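Local coordinates for protein trehalose monomycolate exporter MmpL3 (PDB 7NVH) that exports trehalose monomycolate, a mycolic acid precursor of the cell envelope, across the mycobacterial inner membrane, probably driven by protons as in other RND transporters, at residues 284-296 against 632-644. Residues are numbered along the deposited sequence; the frame is centred on the assembly and turned at random.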
ATOM      1  N   THR A 284     -20.855 -15.986   5.940  1.00 50.83           N
ATOM      2  CA  THR A 284     -19.682 -16.111   5.081  1.00 50.83           C
ATOM      3  C   THR A 284     -18.949 -14.780   4.946  1.00 50.83           C
ATOM      4  O   THR A 284     -17.714 -14.731   4.990  1.00 50.83           O
ATOM      5  CB  THR A 284     -20.093 -16.637   3.710  1.00 50.83           C
ATOM      6  OG1 THR A 284     -20.707 -17.923   3.859  1.00 50.83           O
ATOM      7  CG2 THR A 284     -18.885 -16.769   2.809  1.00 50.83           C
ATOM      8  N   VAL A 285     -19.697 -13.687   4.790  1.00 51.13           N
ATOM      9  CA  VAL A 285     -19.097 -12.364   4.656  1.00 51.13           C
ATOM     10  C   VAL A 285     -18.375 -11.965   5.937  1.00 51.13           C
ATOM     11  O   VAL A 285     -17.266 -11.419   5.895  1.00 51.13           O
ATOM     12  CB  VAL A 285     -20.178 -11.337   4.270  1.00 51.13           C
ATOM     13  CG1 VAL A 285     -19.679  -9.927   4.496  1.00 51.13           C
ATOM     14  CG2 VAL A 285     -20.591 -11.530   2.824  1.00 51.13           C
ATOM     15  N   THR A 286     -18.992 -12.223   7.091  1.00 50.81           N
ATOM     16  CA  THR A 286     -18.357 -11.906   8.363  1.00 50.81           C
ATOM     17  C   THR A 286     -17.061 -12.682   8.535  1.00 50.81           C
ATOM     18  O   THR A 286     -16.051 -12.130   8.987  1.00 50.81           O
ATOM     19  CB  THR A 286     -19.315 -12.208   9.512  1.00 50.81           C
ATOM     20  OG1 THR A 286     -20.511 -11.437   9.350  1.00 50.81           O
ATOM     21  CG2 THR A 286     -18.675 -11.866  10.842  1.00 50.81           C
ATOM     22  N   PHE A 287     -17.068 -13.966   8.175  1.00 51.70           N
ATOM     23  CA  PHE A 287     -15.848 -14.751   8.314  1.00 51.70           C
ATOM     24  C   PHE A 287     -14.776 -14.291   7.335  1.00 51.70           C
ATOM     25  O   PHE A 287     -13.590 -14.277   7.675  1.00 51.70           O
ATOM     26  CB  PHE A 287     -16.153 -16.234   8.146  1.00 51.70           C
ATOM     27  CG  PHE A 287     -16.482 -16.918   9.435  1.00 51.70           C
ATOM     28  CD1 PHE A 287     -15.483 -17.254  10.327  1.00 51.70           C
ATOM     29  CD2 PHE A 287     -17.791 -17.204   9.768  1.00 51.70           C
ATOM     30  CE1 PHE A 287     -15.780 -17.875  11.519  1.00 51.70           C
ATOM     31  CE2 PHE A 287     -18.095 -17.826  10.960  1.00 51.70           C
ATOM     32  CZ  PHE A 287     -17.088 -18.161  11.835  1.00 51.70           C
ATOM     33  N   SER A 288     -15.167 -13.882   6.127  1.00 51.51           N
ATOM     34  CA  SER A 288     -14.189 -13.332   5.192  1.00 51.51           C
ATOM     35  C   SER A 288     -13.568 -12.050   5.734  1.00 51.51           C
ATOM     36  O   SER A 288     -12.354 -11.833   5.618  1.00 51.51           O
ATOM     37  CB  SER A 288     -14.845 -13.078   3.837  1.00 51.51           C
ATOM     38  OG  SER A 288     -15.292 -14.287   3.252  1.00 51.51           O
ATOM     39  N   ALA A 289     -14.389 -11.185   6.331  1.00 51.32           N
ATOM     40  CA  ALA A 289     -13.871  -9.937   6.880  1.00 51.32           C
ATOM     41  C   ALA A 289     -12.920 -10.192   8.041  1.00 51.32           C
ATOM     42  O   ALA A 289     -11.848  -9.580   8.125  1.00 51.32           O
ATOM     43  CB  ALA A 289     -15.023  -9.042   7.320  1.00 51.32           C
ATOM     44  N   VAL A 290     -13.294 -11.087   8.958  1.00 50.68           N
ATOM     45  CA  VAL A 290     -12.395 -11.364  10.074  1.00 50.68           C
ATOM     46  C   VAL A 290     -11.146 -12.085   9.586  1.00 50.68           C
ATOM     47  O   VAL A 290     -10.080 -11.966  10.196  1.00 50.68           O
ATOM     48  CB  VAL A 290     -13.106 -12.146  11.193  1.00 50.68           C
ATOM     49  CG1 VAL A 290     -14.372 -11.426  11.617  1.00 50.68           C
ATOM     50  CG2 VAL A 290     -13.408 -13.561  10.757  1.00 50.68           C
ATOM     51  N   LEU A 291     -11.236 -12.812   8.471  1.00 51.73           N
ATOM     52  CA  LEU A 291     -10.039 -13.411   7.893  1.00 51.73           C
ATOM     53  C   LEU A 291      -9.098 -12.347   7.351  1.00 51.73           C
ATOM     54  O   LEU A 291      -7.878 -12.449   7.521  1.00 51.73           O
ATOM     55  CB  LEU A 291     -10.420 -14.391   6.793  1.00 51.73           C
ATOM     56  CG  LEU A 291     -10.591 -15.830   7.260  1.00 51.73           C
ATOM     57  CD1 LEU A 291     -10.911 -16.683   6.073  1.00 51.73           C
ATOM     58  CD2 LEU A 291      -9.334 -16.318   7.945  1.00 51.73           C
ATOM     59  N   ILE A 292      -9.640 -11.324   6.689  1.00 51.46           N
ATOM     60  CA  ILE A 292      -8.791 -10.214   6.260  1.00 51.46           C
ATOM     61  C   ILE A 292      -8.157  -9.540   7.464  1.00 51.46           C
ATOM     62  O   ILE A 292      -6.967  -9.206   7.453  1.00 51.46           O
ATOM     63  CB  ILE A 292      -9.582  -9.197   5.423  1.00 51.46           C
ATOM     64  CG1 ILE A 292      -9.808  -9.719   4.017  1.00 51.46           C
ATOM     65  CG2 ILE A 292      -8.816  -7.898   5.339  1.00 51.46           C
ATOM     66  CD1 ILE A 292     -10.477  -8.711   3.131  1.00 51.46           C
ATOM     67  N   VAL A 293      -8.946  -9.314   8.514  1.00 51.77           N
ATOM     68  CA  VAL A 293      -8.414  -8.672   9.711  1.00 51.77           C
ATOM     69  C   VAL A 293      -7.268  -9.491  10.288  1.00 51.77           C
ATOM     70  O   VAL A 293      -6.221  -8.948  10.656  1.00 51.77           O
ATOM     71  CB  VAL A 293      -9.534  -8.453  10.743  1.00 51.77           C
ATOM     72  CG1 VAL A 293      -8.948  -8.082  12.090  1.00 51.77           C
ATOM     73  CG2 VAL A 293     -10.473  -7.374  10.263  1.00 51.77           C
ATOM     74  N   ALA A 294      -7.440 -10.812  10.358  1.00 51.96           N
ATOM     75  CA  ALA A 294      -6.382 -11.674  10.873  1.00 51.96           C
ATOM     76  C   ALA A 294      -5.149 -11.636   9.982  1.00 51.96           C
ATOM     77  O   ALA A 294      -4.017 -11.646  10.477  1.00 51.96           O
ATOM     78  CB  ALA A 294      -6.896 -13.104  11.012  1.00 51.96           C
ATOM     79  N   SER A 295      -5.346 -11.611   8.664  1.00 53.71           N
ATOM     80  CA  SER A 295      -4.207 -11.568   7.752  1.00 53.71           C
ATOM     81  C   SER A 295      -3.432 -10.264   7.889  1.00 53.71           C
ATOM     82  O   SER A 295      -2.196 -10.266   7.868  1.00 53.71           O
ATOM     83  CB  SER A 295      -4.681 -11.759   6.313  1.00 53.71           C
ATOM     84  OG  SER A 295      -5.313 -13.016   6.149  1.00 53.71           O
ATOM     85  N   ALA A 296      -4.134  -9.145   8.030  1.00 53.93           N
ATOM     86  CA  ALA A 296      -3.504  -7.833   8.054  1.00 53.93           C
ATOM     87  C   ALA A 296      -3.174  -7.344   9.458  1.00 53.93           C
ATOM     88  O   ALA A 296      -2.584  -6.268   9.593  1.00 53.93           O
ATOM     89  CB  ALA A 296      -4.400  -6.807   7.356  1.00 53.93           C
ATOM     90  N   ALA A 632       0.086  -9.368   2.882  1.00 55.10           N
ATOM     91  CA  ALA A 632      -1.097  -9.429   3.732  1.00 55.10           C
ATOM     92  C   ALA A 632      -2.375  -9.385   2.905  1.00 55.10           C
ATOM     93  O   ALA A 632      -3.273 -10.214   3.089  1.00 55.10           O
ATOM     94  CB  ALA A 632      -1.073  -8.285   4.746  1.00 55.10           C
ATOM     95  N   LEU A 633      -2.469  -8.429   1.977  1.00 55.62           N
ATOM     96  CA  LEU A 633      -3.692  -8.276   1.197  1.00 55.62           C
ATOM     97  C   LEU A 633      -3.941  -9.481   0.299  1.00 55.62           C
ATOM     98  O   LEU A 633      -5.078  -9.954   0.196  1.00 55.62           O
ATOM     99  CB  LEU A 633      -3.629  -6.995   0.368  1.00 55.62           C
ATOM    100  CG  LEU A 633      -3.750  -5.689   1.153  1.00 55.62           C
ATOM    101  CD1 LEU A 633      -3.893  -4.508   0.209  1.00 55.62           C
ATOM    102  CD2 LEU A 633      -4.923  -5.753   2.116  1.00 55.62           C
ATOM    103  N   VAL A 634      -2.899  -9.988  -0.361  1.00 55.09           N
ATOM    104  CA  VAL A 634      -3.064 -11.124  -1.261  1.00 55.09           C
ATOM    105  C   VAL A 634      -3.493 -12.357  -0.481  1.00 55.09           C
ATOM    106  O   VAL A 634      -4.424 -13.068  -0.877  1.00 55.09           O
ATOM    107  CB  VAL A 634      -1.768 -11.376  -2.049  1.00 55.09           C
ATOM    108  CG1 VAL A 634      -1.758 -12.780  -2.620  1.00 55.09           C
ATOM    109  CG2 VAL A 634      -1.619 -10.350  -3.156  1.00 55.09           C
ATOM    110  N   PHE A 635      -2.829 -12.627   0.648  1.00 54.92           N
ATOM    111  CA  PHE A 635      -3.213 -13.771   1.466  1.00 54.92           C
ATOM    112  C   PHE A 635      -4.655 -13.638   1.936  1.00 54.92           C
ATOM    113  O   PHE A 635      -5.449 -14.582   1.820  1.00 54.92           O
ATOM    114  CB  PHE A 635      -2.264 -13.896   2.655  1.00 54.92           C
ATOM    115  CG  PHE A 635      -2.170 -15.283   3.215  1.00 54.92           C
ATOM    116  CD1 PHE A 635      -1.097 -16.096   2.902  1.00 54.92           C
ATOM    117  CD2 PHE A 635      -3.148 -15.770   4.060  1.00 54.92           C
ATOM    118  CE1 PHE A 635      -1.004 -17.370   3.418  1.00 54.92           C
ATOM    119  CE2 PHE A 635      -3.062 -17.044   4.578  1.00 54.92           C
ATOM    120  CZ  PHE A 635      -1.988 -17.845   4.256  1.00 54.92           C
ATOM    121  N   GLY A 636      -5.023 -12.456   2.434  1.00 54.49           N
ATOM    122  CA  GLY A 636      -6.368 -12.268   2.947  1.00 54.49           C
ATOM    123  C   GLY A 636      -7.431 -12.442   1.881  1.00 54.49           C
ATOM    124  O   GLY A 636      -8.433 -13.124   2.094  1.00 54.49           O
ATOM    125  N   LEU A 637      -7.219 -11.847   0.708  1.00 54.73           N
ATOM    126  CA  LEU A 637      -8.248 -11.897  -0.322  1.00 54.73           C
ATOM    127  C   LEU A 637      -8.320 -13.264  -0.996  1.00 54.73           C
ATOM    128  O   LEU A 637      -9.416 -13.713  -1.361  1.00 54.73           O
ATOM    129  CB  LEU A 637      -8.012 -10.787  -1.345  1.00 54.73           C
ATOM    130  CG  LEU A 637      -9.197 -10.458  -2.250  1.00 54.73           C
ATOM    131  CD1 LEU A 637     -10.481 -10.447  -1.446  1.00 54.73           C
ATOM    132  CD2 LEU A 637      -8.986  -9.097  -2.876  1.00 54.73           C
ATOM    133  N   SER A 638      -7.186 -13.949  -1.154  1.00 54.69           N
ATOM    134  CA  SER A 638      -7.234 -15.323  -1.636  1.00 54.69           C
ATOM    135  C   SER A 638      -7.981 -16.215  -0.655  1.00 54.69           C
ATOM    136  O   SER A 638      -8.783 -17.063  -1.066  1.00 54.69           O
ATOM    137  CB  SER A 638      -5.820 -15.844  -1.878  1.00 54.69           C
ATOM    138  OG  SER A 638      -5.264 -16.365  -0.687  1.00 54.69           O
ATOM    139  N   THR A 639      -7.748 -16.032   0.649  1.00 55.04           N
ATOM    140  CA  THR A 639      -8.520 -16.788   1.628  1.00 55.04           C
ATOM    141  C   THR A 639      -9.997 -16.423   1.577  1.00 55.04           C
ATOM    142  O   THR A 639     -10.851 -17.285   1.796  1.00 55.04           O
ATOM    143  CB  THR A 639      -7.971 -16.562   3.036  1.00 55.04           C
ATOM    144  OG1 THR A 639      -7.728 -15.167   3.238  1.00 55.04           O
ATOM    145  CG2 THR A 639      -6.678 -17.332   3.231  1.00 55.04           C
ATOM    146  N   ASP A 640     -10.326 -15.187   1.259  1.00 54.50           N
ATOM    147  CA  ASP A 640     -11.744 -14.816   1.146  1.00 54.50           C
ATOM    148  C   ASP A 640     -12.321 -15.620   0.010  1.00 54.50           C
ATOM    149  O   ASP A 640     -13.302 -16.273   0.214  1.00 54.50           O
ATOM    150  CB  ASP A 640     -11.921 -13.344   0.864  1.00 54.50           C
ATOM    151  CG  ASP A 640     -11.817 -12.499   2.109  1.00 54.50           C
ATOM    152  OD1 ASP A 640     -11.244 -12.991   3.089  1.00 54.50           O
ATOM    153  OD2 ASP A 640     -12.314 -11.366   2.081  1.00 54.50           O
ATOM    154  N   TYR A 641     -11.700 -15.595  -1.138  1.00 55.01           N
ATOM    155  CA  TYR A 641     -12.289 -16.295  -2.274  1.00 55.01           C
ATOM    156  C   TYR A 641     -12.393 -17.790  -2.003  1.00 55.01           C
ATOM    157  O   TYR A 641     -13.369 -18.434  -2.409  1.00 55.01           O
ATOM    158  CB  TYR A 641     -11.496 -16.009  -3.545  1.00 55.01           C
ATOM    159  CG  TYR A 641     -11.885 -14.697  -4.184  1.00 55.01           C
ATOM    160  CD1 TYR A 641     -11.918 -13.526  -3.441  1.00 55.01           C
ATOM    161  CD2 TYR A 641     -12.248 -14.633  -5.520  1.00 55.01           C
ATOM    162  CE1 TYR A 641     -12.282 -12.328  -4.013  1.00 55.01           C
ATOM    163  CE2 TYR A 641     -12.614 -13.437  -6.102  1.00 55.01           C
ATOM    164  CZ  TYR A 641     -12.629 -12.288  -5.342  1.00 55.01           C
ATOM    165  OH  TYR A 641     -12.994 -11.091  -5.911  1.00 55.01           O
ATOM    166  N   GLU A 642     -11.413 -18.356  -1.294  1.00 55.04           N
ATOM    167  CA  GLU A 642     -11.529 -19.750  -0.879  1.00 55.04           C
ATOM    168  C   GLU A 642     -12.735 -19.955   0.028  1.00 55.04           C
ATOM    169  O   GLU A 642     -13.447 -20.955  -0.098  1.00 55.04           O
ATOM    170  CB  GLU A 642     -10.252 -20.211  -0.179  1.00 55.04           C
ATOM    171  CG  GLU A 642      -9.011 -20.161  -1.048  1.00 55.04           C
ATOM    172  CD  GLU A 642      -8.982 -21.268  -2.078  1.00 55.04           C
ATOM    173  OE1 GLU A 642      -9.354 -22.410  -1.737  1.00 55.04           O
ATOM    174  OE2 GLU A 642      -8.589 -20.994  -3.231  1.00 55.04           O
ATOM    175  N   VAL A 643     -12.976 -19.025   0.952  1.00 52.57           N
ATOM    176  CA  VAL A 643     -14.139 -19.138   1.829  1.00 52.57           C
ATOM    177  C   VAL A 643     -15.426 -19.038   1.028  1.00 52.57           C
ATOM    178  O   VAL A 643     -16.363 -19.812   1.239  1.00 52.57           O
ATOM    179  CB  VAL A 643     -14.082 -18.077   2.942  1.00 52.57           C
ATOM    180  CG1 VAL A 643     -15.376 -18.071   3.727  1.00 52.57           C
ATOM    181  CG2 VAL A 643     -12.940 -18.381   3.867  1.00 52.57           C
ATOM    182  N   PHE A 644     -15.491 -18.092   0.093  1.00 52.68           N
ATOM    183  CA  PHE A 644     -16.687 -17.955  -0.730  1.00 52.68           C
ATOM    184  C   PHE A 644     -16.961 -19.234  -1.505  1.00 52.68           C
ATOM    185  O   PHE A 644     -18.114 -19.661  -1.630  1.00 52.68           O
ATOM    186  CB  PHE A 644     -16.537 -16.777  -1.691  1.00 52.68           C
ATOM    187  CG  PHE A 644     -16.547 -15.439  -1.018  1.00 52.68           C
ATOM    188  CD1 PHE A 644     -17.358 -15.204   0.074  1.00 52.68           C
ATOM    189  CD2 PHE A 644     -15.747 -14.412  -1.484  1.00 52.68           C
ATOM    190  CE1 PHE A 644     -17.368 -13.974   0.693  1.00 52.68           C
ATOM    191  CE2 PHE A 644     -15.753 -13.178  -0.870  1.00 52.68           C
ATOM    192  CZ  PHE A 644     -16.566 -12.960   0.221  1.00 52.68           C
TER
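Ser295 sits as a knob in a hole made by Ala632, Phe635, Gly636 and Thr639, at the point where helix 284-296 and helix 632-644 run close together. Gly636 has no side chain, so the Ser295 hydroxyl can come close to its backbone, OG 3.5 Å from Gly636 CA. Beyond it Ala632 CB meets CA of Ala296, and the axes approach to 8.4 Å, their directions 157° apart, nearly antiparallel.

Apolar contact takes over at the other end. Leu291 CD1 touches Val643 CG2, the two side chains crossing at a slant, and Thr284 CG2 comes in at the edge of the Phe644 ring, near its plane, 3.5 Å from CD1. With chi1 at -60°, CG2 is trans to the main-chain N and is directed to the ring edge, while Thr284 OG1 bonds Thr280 O. The Phe644 ring also stacks with Phe255.

One helix lies within each of the chain's two MMPL family regions, so this buried contact joins two parts of the RND-type transmembrane domain.

Polar groups in this buried seam are served mostly from within each helix. Ser288 OG donates to Thr284 O from above the carbonyl plane, on the opposite face from Ser288 N; Ser295 OG donates to Leu291 O, tilted 34° from its carbonyl plane, and again the backbone N comes from the opposite face. Asp640 reaches across at about a right angle to Ile292, whose CD1 packs against Asp640 OD2, and that oxygen is hydrogen-bonded to Tyr252 OH.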